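PDB 1UN8: dihydroxyacetone kinase from Citrobacter freundii, which transfers phosphate from ATP to dihydroxyacetone, giving dihydroxyacetone phosphate and ADP, in the oxidative route of glycerol fermentation. Local coordinates for residues 253-258 / 287-292; 236-241 / 278-283; 66-71 / 322-327; 197-202 / 296-301. One frame throughout, in Å; residues are numbered along the deposited sequence.

Interaction 1: residues 253-258 / 287-292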
loop_
_atom_site.group_PDB
_atom_site.type_symbol
_atom_site.label_atom_id
_atom_site.label_comp_id
_atom_site.label_asym_id
_atom_site.label_seq_id
_atom_site.Cartn_x
_atom_site.Cartn_y
_atom_site.Cartn_z
ATOM N N ARG A 253 -6.986 -25.922 -13.248
ATOM C CA ARG A 253 -6.226 -24.690 -13.348
ATOM C C ARG A 253 -6.721 -23.693 -12.302
ATOM O O ARG A 253 -7.857 -23.785 -11.819
ATOM C CB ARG A 253 -6.343 -24.101 -14.759
ATOM C CG ARG A 253 -5.907 -25.061 -15.870
ATOM C CD ARG A 253 -4.596 -25.750 -15.538
ATOM N NE ARG A 253 -3.461 -24.829 -15.537
ATOM C CZ ARG A 253 -2.222 -25.183 -15.200
ATOM N NH1 ARG A 253 -1.971 -26.435 -14.839
ATOM N NH2 ARG A 253 -1.235 -24.292 -15.224
ATOM N N LEU A 254 -5.857 -22.736 -11.966
ATOM C CA LEU A 254 -6.158 -21.745 -10.943
ATOM C C LEU A 254 -5.703 -20.324 -11.232
ATOM O O LEU A 254 -4.696 -20.071 -11.881
ATOM C CB LEU A 254 -5.492 -22.134 -9.604
ATOM C CG LEU A 254 -5.761 -23.519 -9.008
ATOM C CD1 LEU A 254 -4.680 -23.894 -8.015
ATOM C CD2 LEU A 254 -7.121 -23.553 -8.336
ATOM N N ALA A 255 -6.487 -19.408 -10.721
ATOM C CA ALA A 255 -6.167 -17.993 -10.783
ATOM C C ALA A 255 -5.875 -17.658 -9.309
ATOM O O ALA A 255 -6.666 -18.032 -8.444
ATOM C CB ALA A 255 -7.325 -17.151 -11.311
ATOM N N VAL A 256 -4.786 -16.971 -9.000
ATOM C CA VAL A 256 -4.475 -16.641 -7.614
ATOM C C VAL A 256 -4.330 -15.142 -7.410
ATOM O O VAL A 256 -3.610 -14.462 -8.153
ATOM C CB VAL A 256 -3.169 -17.345 -7.151
ATOM C CG1 VAL A 256 -2.716 -16.818 -5.800
ATOM C CG2 VAL A 256 -3.390 -18.851 -7.094
ATOM N N MET A 257 -5.024 -14.636 -6.396
ATOM C CA MET A 257 -4.964 -13.223 -6.084
ATOM C C MET A 257 -4.122 -12.956 -4.832
ATOM O O MET A 257 -4.421 -13.461 -3.745
ATOM C CB MET A 257 -6.374 -12.671 -5.893
ATOM C CG MET A 257 -6.413 -11.286 -5.278
ATOM S SD MET A 257 -8.071 -10.567 -5.276
ATOM C CE MET A 257 -8.992 -11.828 -4.392
ATOM N N ILE A 258 -3.057 -12.176 -5.001
ATOM C CA ILE A 258 -2.170 -11.798 -3.897
ATOM C C ILE A 258 -2.604 -10.399 -3.451
ATOM O O ILE A 258 -2.325 -9.401 -4.118
ATOM C CB ILE A 258 -0.697 -11.751 -4.350
ATOM C CG1 ILE A 258 -0.322 -13.075 -5.015
ATOM C CG2 ILE A 258 0.215 -11.496 -3.166
ATOM C CD1 ILE A 258 0.301 -12.928 -6.384
ATOM N N TRP A 287 -2.990 -17.552 -13.907
ATOM C CA TRP A 287 -3.135 -16.118 -13.739
ATOM C C TRP A 287 -2.838 -15.626 -12.323
ATOM O O TRP A 287 -3.113 -16.312 -11.344
ATOM C CB TRP A 287 -4.546 -15.655 -14.124
ATOM C CG TRP A 287 -4.997 -16.060 -15.497
ATOM C CD1 TRP A 287 -5.752 -17.155 -15.825
ATOM C CD2 TRP A 287 -4.712 -15.386 -16.728
ATOM N NE1 TRP A 287 -5.953 -17.201 -17.179
ATOM C CE2 TRP A 287 -5.325 -16.130 -17.761
ATOM C CE3 TRP A 287 -3.999 -14.228 -17.060
ATOM C CZ2 TRP A 287 -5.243 -15.753 -19.104
ATOM C CZ3 TRP A 287 -3.916 -13.854 -18.392
ATOM C CH2 TRP A 287 -4.535 -14.615 -19.400
ATOM N N LEU A 288 -2.253 -14.434 -12.238
ATOM C CA LEU A 288 -1.979 -13.779 -10.964
ATOM C C LEU A 288 -2.785 -12.490 -10.948
ATOM O O LEU A 288 -2.871 -11.787 -11.955
ATOM C CB LEU A 288 -0.507 -13.424 -10.807
ATOM C CG LEU A 288 0.481 -14.528 -10.447
ATOM C CD1 LEU A 288 1.835 -13.894 -10.221
ATOM C CD2 LEU A 288 0.032 -15.262 -9.199
ATOM N N ILE A 289 -3.413 -12.206 -9.818
ATOM C CA ILE A 289 -4.165 -10.974 -9.658
ATOM C C ILE A 289 -3.437 -10.306 -8.488
ATOM O O ILE A 289 -3.538 -10.750 -7.334
ATOM C CB ILE A 289 -5.654 -11.217 -9.291
ATOM C CG1 ILE A 289 -6.365 -12.055 -10.358
ATOM C CG2 ILE A 289 -6.369 -9.894 -9.197
ATOM C CD1 ILE A 289 -5.961 -13.510 -10.361
ATOM N N GLY A 290 -2.677 -9.259 -8.794
ATOM C CA GLY A 290 -1.912 -8.563 -7.776
ATOM C C GLY A 290 -0.465 -8.989 -7.944
ATOM O O GLY A 290 -0.145 -9.572 -8.971
ATOM N N PRO A 291 0.423 -8.765 -6.957
ATOM C CA PRO A 291 0.168 -8.143 -5.655
ATOM C C PRO A 291 -0.388 -6.736 -5.741
ATOM O O PRO A 291 0.092 -5.927 -6.518
ATOM C CB PRO A 291 1.537 -8.198 -4.973
ATOM C CG PRO A 291 2.490 -8.133 -6.105
ATOM C CD PRO A 291 1.859 -9.064 -7.109
ATOM N N ALA A 292 -1.409 -6.463 -4.937
ATOM C CA ALA A 292 -2.044 -5.156 -4.898
ATOM C C ALA A 292 -2.943 -5.059 -3.666
ATOM O O ALA A 292 -3.349 -6.077 -3.096
ATOM C CB ALA A 292 -2.873 -4.937 -6.161
#

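Interaction 2: residues 236-241 / 278-283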
loop_
_atom_site.group_PDB
_atom_site.type_symbol
_atom_site.label_atom_id
_atom_site.label_comp_id
_atom_site.label_asym_id
_atom_site.label_seq_id
_atom_site.Cartn_x
_atom_site.Cartn_y
_atom_site.Cartn_z
ATOM N N VAL A 236 6.066 -19.199 5.721
ATOM C CA VAL A 236 4.708 -18.690 5.826
ATOM C C VAL A 236 3.887 -18.963 4.565
ATOM O O VAL A 236 2.763 -19.440 4.652
ATOM C CB VAL A 236 4.705 -17.177 6.127
ATOM C CG1 VAL A 236 3.280 -16.642 6.137
ATOM C CG2 VAL A 236 5.375 -16.930 7.469
ATOM N N VAL A 237 4.439 -18.682 3.391
ATOM C CA VAL A 237 3.680 -18.922 2.176
ATOM C C VAL A 237 3.413 -20.400 1.905
ATOM O O VAL A 237 2.316 -20.765 1.469
ATOM C CB VAL A 237 4.365 -18.277 0.949
ATOM C CG1 VAL A 237 3.722 -18.761 -0.347
ATOM C CG2 VAL A 237 4.227 -16.774 1.036
ATOM N N ASN A 238 4.392 -21.260 2.172
ATOM C CA ASN A 238 4.182 -22.681 1.920
ATOM C C ASN A 238 3.142 -23.263 2.872
ATOM O O ASN A 238 2.351 -24.133 2.494
ATOM C CB ASN A 238 5.497 -23.452 2.025
ATOM C CG ASN A 238 6.430 -23.180 0.848
ATOM O OD1 ASN A 238 5.992 -23.055 -0.301
ATOM N ND2 ASN A 238 7.722 -23.112 1.133
ATOM N N LEU A 239 3.134 -22.781 4.106
ATOM C CA LEU A 239 2.163 -23.258 5.061
ATOM C C LEU A 239 0.779 -22.900 4.533
ATOM O O LEU A 239 -0.156 -23.711 4.572
ATOM C CB LEU A 239 2.400 -22.600 6.418
ATOM C CG LEU A 239 1.299 -22.722 7.476
ATOM C CD1 LEU A 239 0.814 -24.165 7.584
ATOM C CD2 LEU A 239 1.833 -22.233 8.814
ATOM N N MET A 240 0.661 -21.677 4.027
ATOM C CA MET A 240 -0.590 -21.183 3.485
ATOM C C MET A 240 -0.970 -21.971 2.249
ATOM O O MET A 240 -2.132 -22.340 2.059
ATOM C CB MET A 240 -0.453 -19.702 3.151
ATOM C CG MET A 240 -0.419 -18.811 4.382
ATOM S SD MET A 240 -0.101 -17.049 4.064
ATOM C CE MET A 240 -1.771 -16.408 3.742
ATOM N N VAL A 241 0.015 -22.247 1.410
ATOM C CA VAL A 241 -0.255 -22.996 0.202
ATOM C C VAL A 241 -0.764 -24.400 0.517
ATOM O O VAL A 241 -1.642 -24.923 -0.177
ATOM C CB VAL A 241 0.997 -23.063 -0.694
ATOM C CG1 VAL A 241 0.799 -24.071 -1.828
ATOM C CG2 VAL A 241 1.263 -21.692 -1.268
ATOM N N SER A 278 7.045 -20.204 -6.441
ATOM C CA SER A 278 7.916 -21.341 -6.190
ATOM C C SER A 278 7.250 -22.383 -5.300
ATOM O O SER A 278 7.881 -23.365 -4.913
ATOM C CB SER A 278 9.200 -20.867 -5.517
ATOM O OG SER A 278 9.783 -19.815 -6.255
ATOM N N SER A 279 5.979 -22.171 -4.969
ATOM C CA SER A 279 5.267 -23.100 -4.109
ATOM C C SER A 279 4.692 -24.254 -4.918
ATOM O O SER A 279 4.602 -24.186 -6.140
ATOM C CB SER A 279 4.146 -22.373 -3.351
ATOM O OG SER A 279 3.072 -22.038 -4.211
ATOM N N PRO A 280 4.308 -25.341 -4.238
ATOM C CA PRO A 280 3.737 -26.504 -4.915
ATOM C C PRO A 280 2.479 -26.127 -5.688
ATOM O O PRO A 280 1.969 -26.917 -6.482
ATOM C CB PRO A 280 3.435 -27.457 -3.763
ATOM C CG PRO A 280 4.468 -27.094 -2.751
ATOM C CD PRO A 280 4.471 -25.599 -2.800
ATOM N N LEU A 281 1.988 -24.912 -5.458
ATOM C CA LEU A 281 0.780 -24.421 -6.114
ATOM C C LEU A 281 1.086 -23.908 -7.516
ATOM O O LEU A 281 0.205 -23.759 -8.363
ATOM C CB LEU A 281 0.188 -23.302 -5.269
ATOM C CG LEU A 281 -1.151 -22.702 -5.657
ATOM C CD1 LEU A 281 -2.202 -23.784 -5.705
ATOM C CD2 LEU A 281 -1.527 -21.654 -4.639
ATOM N N HIS A 282 2.370 -23.661 -7.733
ATOM C CA HIS A 282 2.923 -23.137 -8.975
ATOM C C HIS A 282 2.458 -23.730 -10.310
ATOM O O HIS A 282 2.004 -22.995 -11.193
ATOM C CB HIS A 282 4.454 -23.201 -8.850
ATOM C CG HIS A 282 5.182 -23.371 -10.147
ATOM N ND1 HIS A 282 5.166 -22.420 -11.147
ATOM C CD2 HIS A 282 5.978 -24.374 -10.593
ATOM C CE1 HIS A 282 5.923 -22.830 -12.151
ATOM N NE2 HIS A 282 6.426 -24.011 -11.840
ATOM N N SER A 283 2.572 -25.047 -10.458
ATOM C CA SER A 283 2.209 -25.725 -11.702
ATOM C C SER A 283 0.748 -25.656 -12.129
ATOM O O SER A 283 0.406 -26.137 -13.199
ATOM C CB SER A 283 2.626 -27.195 -11.637
ATOM O OG SER A 283 1.938 -27.873 -10.599
#

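Interaction 3: residues 66-71 / 322-327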
loop_
_atom_site.group_PDB
_atom_site.type_symbol
_atom_site.label_atom_id
_atom_site.label_comp_id
_atom_site.label_asym_id
_atom_site.label_seq_id
_atom_site.Cartn_x
_atom_site.Cartn_y
_atom_site.Cartn_z
ATOM N N VAL A 66 -16.154 0.441 -3.283
ATOM C CA VAL A 66 -16.315 1.548 -4.225
ATOM C C VAL A 66 -15.378 1.419 -5.438
ATOM O O VAL A 66 -15.726 1.818 -6.539
ATOM C CB VAL A 66 -16.058 2.889 -3.521
ATOM C CG1 VAL A 66 -16.013 4.000 -4.517
ATOM C CG2 VAL A 66 -17.099 3.155 -2.430
ATOM N N GLY A 67 -14.188 0.860 -5.223
ATOM C CA GLY A 67 -13.199 0.677 -6.273
ATOM C C GLY A 67 -13.588 -0.392 -7.279
ATOM O O GLY A 67 -12.939 -0.558 -8.331
ATOM N N PHE A 68 -14.649 -1.128 -6.979
ATOM C CA PHE A 68 -15.132 -2.123 -7.927
ATOM C C PHE A 68 -16.531 -1.835 -8.437
ATOM O O PHE A 68 -17.285 -2.737 -8.793
ATOM C CB PHE A 68 -14.921 -3.529 -7.377
ATOM C CG PHE A 68 -13.542 -3.721 -6.871
ATOM C CD1 PHE A 68 -13.284 -3.697 -5.498
ATOM C CD2 PHE A 68 -12.488 -3.909 -7.754
ATOM C CE1 PHE A 68 -12.007 -3.866 -4.998
ATOM C CE2 PHE A 68 -11.220 -4.074 -7.271
ATOM C CZ PHE A 68 -10.973 -4.056 -5.853
ATOM N N ILE A 69 -16.863 -0.553 -8.461
ATOM C CA ILE A 69 -18.141 -0.094 -8.998
ATOM C C ILE A 69 -17.862 0.303 -10.455
ATOM O O ILE A 69 -16.874 0.986 -10.740
ATOM C CB ILE A 69 -18.657 1.137 -8.212
ATOM C CG1 ILE A 69 -19.204 0.724 -6.853
ATOM C CG2 ILE A 69 -19.717 1.904 -9.025
ATOM C CD1 ILE A 69 -19.486 1.906 -5.962
ATOM N N GLY A 70 -18.725 -0.128 -11.365
ATOM C CA GLY A 70 -18.588 0.196 -12.776
ATOM C C GLY A 70 -18.966 -0.931 -13.720
ATOM O O GLY A 70 -19.204 -2.084 -13.290
ATOM N N LYS A 71 -18.959 -0.514 -14.939
ATOM C CA LYS A 71 -19.285 -1.458 -15.997
ATOM C C LYS A 71 -18.521 -2.775 -15.848
ATOM O O LYS A 71 -17.290 -2.789 -15.779
ATOM C CB LYS A 71 -18.978 -0.805 -17.345
ATOM C CG LYS A 71 -19.382 -1.611 -18.561
ATOM C CD LYS A 71 -18.991 -0.874 -19.835
ATOM C CE LYS A 71 -19.389 -1.652 -21.076
ATOM N NZ LYS A 71 -18.911 -0.955 -22.302
ATOM N N VAL A 322 -13.243 -4.472 -17.442
ATOM C CA VAL A 322 -14.351 -3.798 -16.765
ATOM C C VAL A 322 -13.932 -2.341 -16.618
ATOM O O VAL A 322 -12.829 -1.980 -17.025
ATOM C CB VAL A 322 -14.633 -4.420 -15.374
ATOM C CG1 VAL A 322 -15.011 -5.886 -15.534
ATOM C CG2 VAL A 322 -13.404 -4.286 -14.472
ATOM N N GLU A 323 -14.797 -1.505 -16.058
ATOM C CA GLU A 323 -14.448 -0.101 -15.875
ATOM C C GLU A 323 -14.595 0.307 -14.421
ATOM O O GLU A 323 -15.624 0.854 -14.019
ATOM C CB GLU A 323 -15.338 0.793 -16.726
ATOM C CG GLU A 323 -15.447 0.347 -18.154
ATOM C CD GLU A 323 -16.155 1.361 -19.011
ATOM O OE1 GLU A 323 -17.046 2.073 -18.479
ATOM O OE2 GLU A 323 -15.819 1.435 -20.215
ATOM N N THR A 324 -13.558 0.048 -13.634
ATOM C CA THR A 324 -13.579 0.399 -12.220
ATOM C C THR A 324 -12.281 1.081 -11.807
ATOM O O THR A 324 -11.280 1.032 -12.523
ATOM C CB THR A 324 -13.780 -0.853 -11.346
ATOM O OG1 THR A 324 -12.710 -1.779 -11.587
ATOM C CG2 THR A 324 -15.114 -1.523 -11.669
ATOM N N SER A 325 -12.295 1.708 -10.640
ATOM C CA SER A 325 -11.106 2.396 -10.169
ATOM C C SER A 325 -9.965 1.471 -9.810
ATOM O O SER A 325 -8.802 1.865 -9.890
ATOM C CB SER A 325 -11.424 3.239 -8.938
ATOM O OG SER A 325 -12.414 4.214 -9.218
ATOM N N ASN A 326 -10.271 0.233 -9.399
ATOM C CA ASN A 326 -9.182 -0.618 -8.918
ATOM C C ASN A 326 -9.082 -2.078 -9.377
ATOM O O ASN A 326 -8.228 -2.804 -8.877
ATOM C CB ASN A 326 -9.197 -0.583 -7.387
ATOM C CG ASN A 326 -9.013 0.805 -6.839
ATOM O OD1 ASN A 326 -7.900 1.272 -6.635
ATOM N ND2 ASN A 326 -10.127 1.474 -6.572
ATOM N N TRP A 327 -9.920 -2.538 -10.300
ATOM C CA TRP A 327 -9.776 -3.924 -10.726
ATOM C C TRP A 327 -8.425 -4.042 -11.404
ATOM O O TRP A 327 -8.088 -3.243 -12.279
ATOM C CB TRP A 327 -10.953 -4.367 -11.626
ATOM C CG TRP A 327 -10.696 -5.710 -12.209
ATOM C CD1 TRP A 327 -10.224 -5.998 -13.459
ATOM C CD2 TRP A 327 -10.824 -6.962 -11.529
ATOM N NE1 TRP A 327 -10.043 -7.352 -13.597
ATOM C CE2 TRP A 327 -10.403 -7.970 -12.429
ATOM C CE3 TRP A 327 -11.248 -7.334 -10.246
ATOM C CZ2 TRP A 327 -10.394 -9.328 -12.086
ATOM C CZ3 TRP A 327 -11.241 -8.680 -9.904
ATOM C CH2 TRP A 327 -10.816 -9.663 -10.823
HETATM O O HOH W 1 -14.765 1.878 -9.178
HETATM O O HOH W 2 -18.123 1.676 -15.830
#

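Interaction 4: residues 197-202 / 296-301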
loop_
_atom_site.group_PDB
_atom_site.type_symbol
_atom_site.label_atom_id
_atom_site.label_comp_id
_atom_site.label_asym_id
_atom_site.label_seq_id
_atom_site.Cartn_x
_atom_site.Cartn_y
_atom_site.Cartn_z
ATOM N N HIS A 197 -4.188 0.111 12.616
ATOM C CA HIS A 197 -4.355 1.289 13.452
ATOM C C HIS A 197 -5.763 1.812 13.209
ATOM O O HIS A 197 -6.168 2.026 12.073
ATOM C CB HIS A 197 -3.340 2.372 13.083
ATOM C CG HIS A 197 -1.933 2.031 13.457
ATOM N ND1 HIS A 197 -0.960 1.757 12.521
ATOM C CD2 HIS A 197 -1.345 1.885 14.668
ATOM C CE1 HIS A 197 0.169 1.454 13.138
ATOM N NE2 HIS A 197 -0.039 1.526 14.442
ATOM N N LEU A 198 -6.512 2.019 14.281
ATOM C CA LEU A 198 -7.871 2.514 14.168
ATOM C C LEU A 198 -7.917 4.027 14.295
ATOM O O LEU A 198 -7.081 4.616 14.968
ATOM C CB LEU A 198 -8.733 1.878 15.249
ATOM C CG LEU A 198 -8.865 0.356 15.144
ATOM C CD1 LEU A 198 -9.596 -0.171 16.375
ATOM C CD2 LEU A 198 -9.620 -0.021 13.857
ATOM N N PRO A 199 -8.891 4.678 13.643
ATOM C CA PRO A 199 -9.009 6.138 13.714
ATOM C C PRO A 199 -9.584 6.605 15.053
ATOM O O PRO A 199 -10.556 7.366 15.096
ATOM C CB PRO A 199 -9.923 6.462 12.538
ATOM C CG PRO A 199 -10.831 5.293 12.511
ATOM C CD PRO A 199 -9.883 4.119 12.708
ATOM N N GLN A 200 -8.969 6.155 16.144
ATOM C CA GLN A 200 -9.430 6.518 17.476
ATOM C C GLN A 200 -8.413 6.147 18.543
ATOM O O GLN A 200 -7.475 5.379 18.306
ATOM C CB GLN A 200 -10.723 5.786 17.783
ATOM C CG GLN A 200 -10.493 4.302 17.950
ATOM C CD GLN A 200 -11.704 3.476 17.586
ATOM O OE1 GLN A 200 -12.319 3.686 16.530
ATOM N NE2 GLN A 200 -12.049 2.513 18.445
ATOM N N GLU A 201 -8.629 6.687 19.731
ATOM C CA GLU A 201 -7.772 6.426 20.878
ATOM C C GLU A 201 -8.111 5.004 21.337
ATOM O O GLU A 201 -9.283 4.644 21.418
ATOM C CB GLU A 201 -8.110 7.437 21.969
ATOM C CG GLU A 201 -7.107 7.585 23.075
ATOM C CD GLU A 201 -7.477 8.732 23.995
ATOM O OE1 GLU A 201 -7.686 9.856 23.477
ATOM O OE2 GLU A 201 -7.562 8.519 25.225
ATOM N N THR A 202 -7.101 4.188 21.618
ATOM C CA THR A 202 -7.361 2.819 22.057
ATOM C C THR A 202 -6.657 2.467 23.364
ATOM O O THR A 202 -5.924 3.279 23.933
ATOM C CB THR A 202 -6.927 1.793 20.989
ATOM O OG1 THR A 202 -5.557 2.022 20.633
ATOM C CG2 THR A 202 -7.808 1.902 19.754
ATOM N N THR A 296 -8.635 -4.423 1.827
ATOM C CA THR A 296 -7.780 -4.169 2.973
ATOM C C THR A 296 -8.430 -4.185 4.329
ATOM O O THR A 296 -9.628 -4.383 4.460
ATOM C CB THR A 296 -7.077 -2.814 2.845
ATOM O OG1 THR A 296 -8.060 -1.773 2.866
ATOM C CG2 THR A 296 -6.267 -2.746 1.553
ATOM N N ALA A 297 -7.591 -3.970 5.339
ATOM C CA ALA A 297 -7.982 -3.906 6.749
ATOM C C ALA A 297 -7.188 -2.694 7.234
ATOM O O ALA A 297 -6.274 -2.800 8.057
ATOM C CB ALA A 297 -7.536 -5.176 7.482
ATOM N N LEU A 298 -7.543 -1.541 6.683
ATOM C CA LEU A 298 -6.852 -0.304 6.976
ATOM C C LEU A 298 -5.365 -0.545 6.690
ATOM O O LEU A 298 -5.026 -0.999 5.596
ATOM C CB LEU A 298 -7.103 0.114 8.424
ATOM C CG LEU A 298 -8.560 0.548 8.632
ATOM C CD1 LEU A 298 -8.844 0.867 10.086
ATOM C CD2 LEU A 298 -8.825 1.758 7.768
ATOM N N ASP A 299 -4.482 -0.278 7.652
ATOM C CA ASP A 299 -3.057 -0.481 7.414
ATOM C C ASP A 299 -2.483 -1.795 7.955
ATOM O O ASP A 299 -1.274 -1.916 8.169
ATOM C CB ASP A 299 -2.268 0.702 7.975
ATOM C CG ASP A 299 -2.334 0.790 9.485
ATOM O OD1 ASP A 299 -3.169 0.098 10.096
ATOM O OD2 ASP A 299 -1.550 1.565 10.061
ATOM N N MET A 300 -3.350 -2.784 8.151
ATOM C CA MET A 300 -2.929 -4.086 8.655
ATOM C C MET A 300 -1.719 -4.641 7.908
ATOM O O MET A 300 -1.754 -4.793 6.688
ATOM C CB MET A 300 -4.086 -5.080 8.545
ATOM C CG MET A 300 -3.800 -6.455 9.125
ATOM S SD MET A 300 -5.339 -7.320 9.499
ATOM C CE MET A 300 -5.184 -8.664 8.376
ATOM N N LYS A 301 -0.654 -4.964 8.635
ATOM C CA LYS A 301 0.514 -5.505 7.974
ATOM C C LYS A 301 0.413 -7.009 7.770
ATOM O O LYS A 301 1.040 -7.791 8.483
ATOM C CB LYS A 301 1.793 -5.161 8.738
ATOM C CG LYS A 301 3.047 -5.667 8.029
ATOM C CD LYS A 301 4.292 -4.835 8.303
ATOM C CE LYS A 301 5.391 -5.240 7.309
ATOM N NZ LYS A 301 6.639 -4.422 7.392
#

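Interaction 1: residues 253-258 / 287-292
Residues 254-258 and 287-290 run as neighbouring parallel strands, their axes 4.6 Å apart at closest and 20° out of line. Ala255 pairs with Trp287, Val256 with Leu288 and Met257 with Ile289. Val256 bonds twice to the neighbouring strand: its N donates to Trp287 O at 3.0 Å, and its O accepts from Ile289 N at 2.8 Å. Ile258 N then bonds to Ile289 O. Gly290 and the cis peptide before Pro291 turn the chain, yet Ala292 N still reaches Ile258 O.

Side chains alternate between the two faces. On the face of Ala255 and Met257, Ile289 CB meets Met257 CB at 3.8 Å, and Ile289 CD1 packs on Ala255 CB at 4.0 Å. The Trp287 indole extends beyond the pair, and its NE1 bonds to Glu315 OE1. On the other face, Ile258 CD1 touches Leu288 CD2 at 3.7 Å. The Ile258 and Pro291 side chains lie side by side, pointing the same way, with Ile258 CG2 4.0 Å from Pro291 CB. Helix 266-277 packs on this face, with Leu276 against Val256, Ile258 and Leu288. Leu288 also touches Ile22 of the second subunit. Strand 254-260, helix 266-277 and strand 285-292 form a beta-alpha-beta unit.

Interaction 2: residues 236-241 / 278-283
Val241 of helix 233-247 packs on a type I beta turn, Ser279 to His282, in the loop that links helix 266-277 to strand 285-292. The contact thus joins a helix to the loop between the helix and the second strand of a beta-alpha-beta unit. It is small and mostly buried, and it rests on van der Waals contact.

Val241 makes most of the contact. Its two methyls divide the work. CG1 is anti to the backbone N (chi1 169°) and meets Leu281 CB at 3.6 Å. The same methyl lies 4.1 Å from Pro280 CD. CG2 faces Ser279, 3.6 Å from its CB and 3.5 Å from its OG. The valine therefore spans three consecutive residues of the turn. Its side chain and that of Leu281 are set at a slant to each other.

The Ser279 hydroxyl is near Val241, but its hydrogen-bond partner is Leu276 O, at the end of helix 266-277. That bond ties the start of the turn to the helix before it. Leu281 also touches Leu276, while Val237, one helical turn before Val241, packs on Ile272 and Glu275. Both segments thus pack against helix 266-277. On another side of helix 233-247, Met240 meets Leu189, Val191 and Phe303 of the central strands.

Asn238 sits at the border of the contact, three residues before Val241 and partly exposed. Its amide oxygen points at the turn, with OD1 3.6 Å from Ser279 CB and 3.9 Å from Pro280 CD.

Interaction 3: residues 66-71 / 322-327
The Phe68 ring packs on the backbone and CB of Trp327, with Trp327 CA in plane at its edge. Phe68 CD2 is 4.2 Å from Trp327 CB. Phe68 CE2 lies at the edge of the indole, near its plane. Asn326 C stands oblique to the Phe68 ring, 3.6 Å from CE2. The Asn326 amide is turned 66° from the Phe68 ring. The indole makes a cation-pi contact with Lys160.

Two backbone bonds fix the loops. Asn326 N donates at 3.0 Å to a lone pair of Gly67 O, and Glu323 N donates at 2.8 Å to Lys71 O. Between them, Thr324 CG2 presses on Ile69 O at 3.2 Å. Its OG1 accepts from Trp327 N, forming an ST motif. One water bridges Val66 O and Ile69 O to Ser325 N. Another donates to Glu323 O and OE1. Lys71 CD packs on Glu323 CD at 3.7 Å, while Lys71 NZ is 4.4 Å from Glu323 OE2, too far for a salt bridge.

The arrangement joins the loop after strand 52-59 to the loop after helix 314-319. It lies near the substrate site of the DhaK part, with the Phe68 side chain about 8 Å from that of His61.

Interaction 4: residues 197-202 / 296-301
His197 and Asp299 carry the polar part of the contact with two hydrogen bonds. His197 N donates to Asp299 OD1 at 2.7 Å and nearly straight (170°). His197 ND1 donates to Asp299 OD2 at 2.5 Å, a short bond with the acceptor in the ring plane. Both oxygens use their syn lone pairs, so the carboxylate grips backbone and ring of one residue. Its plane is still turned 58° from the ring.

The ionic part crosses the dimer. Asp299 OD2 also forms a salt bridge with Lys301 NZ of the second subunit. Lys301 NZ of this chain in turn bridges to Asp299 OD2 of the second subunit, and it also pairs with Glu268 of its own chain. The ammonium group probably stabilises the negative charge of the carboxylate.

The apolar part centres on Leu298. Its CD1 meets Leu198 CD2 at 4.0 Å, the two leucines crossing at about a right angle. Pro199 CD lies a little farther off. Leu298 CD1 also makes van der Waals contact with the backbone, 3.5 Å from His197 O. The Leu198 side chain is about 8 Å from that of the active-site His220.

Leu298 and Asp299 are the central residues of a type II' turn from Ala297 to Met300. Leu298 bonds through its backbone to substrate-binding Gly60. Residues 197-202 lie in the loop between strands 186-192 and 213-215, and the turn leads into strand 301-309.

All four interactions lie in the DhaK part, away from the lipid-binding helical barrel. Interactions 1 and 2 are neighbours, centres 13 Å apart, and touch through Leu254 and Leu281 and a probable hydrogen bond from Arg253 to Ser283. Their segments alternate along the chain around helix 266-277. Interaction 3 closes the longest loop, from 66-71 to 322-327, and the other three are nested inside it. Its centre is about 17 Å from that of interaction 1 and 24 Å from that of interaction 4. Interaction 1 pairs strands 254-260 and 285-292 of a sheet in which 301-309 also flanks 254-260. Interaction 4 leads into strand 301-309. Interactions 1 and 4 both touch the second subunit.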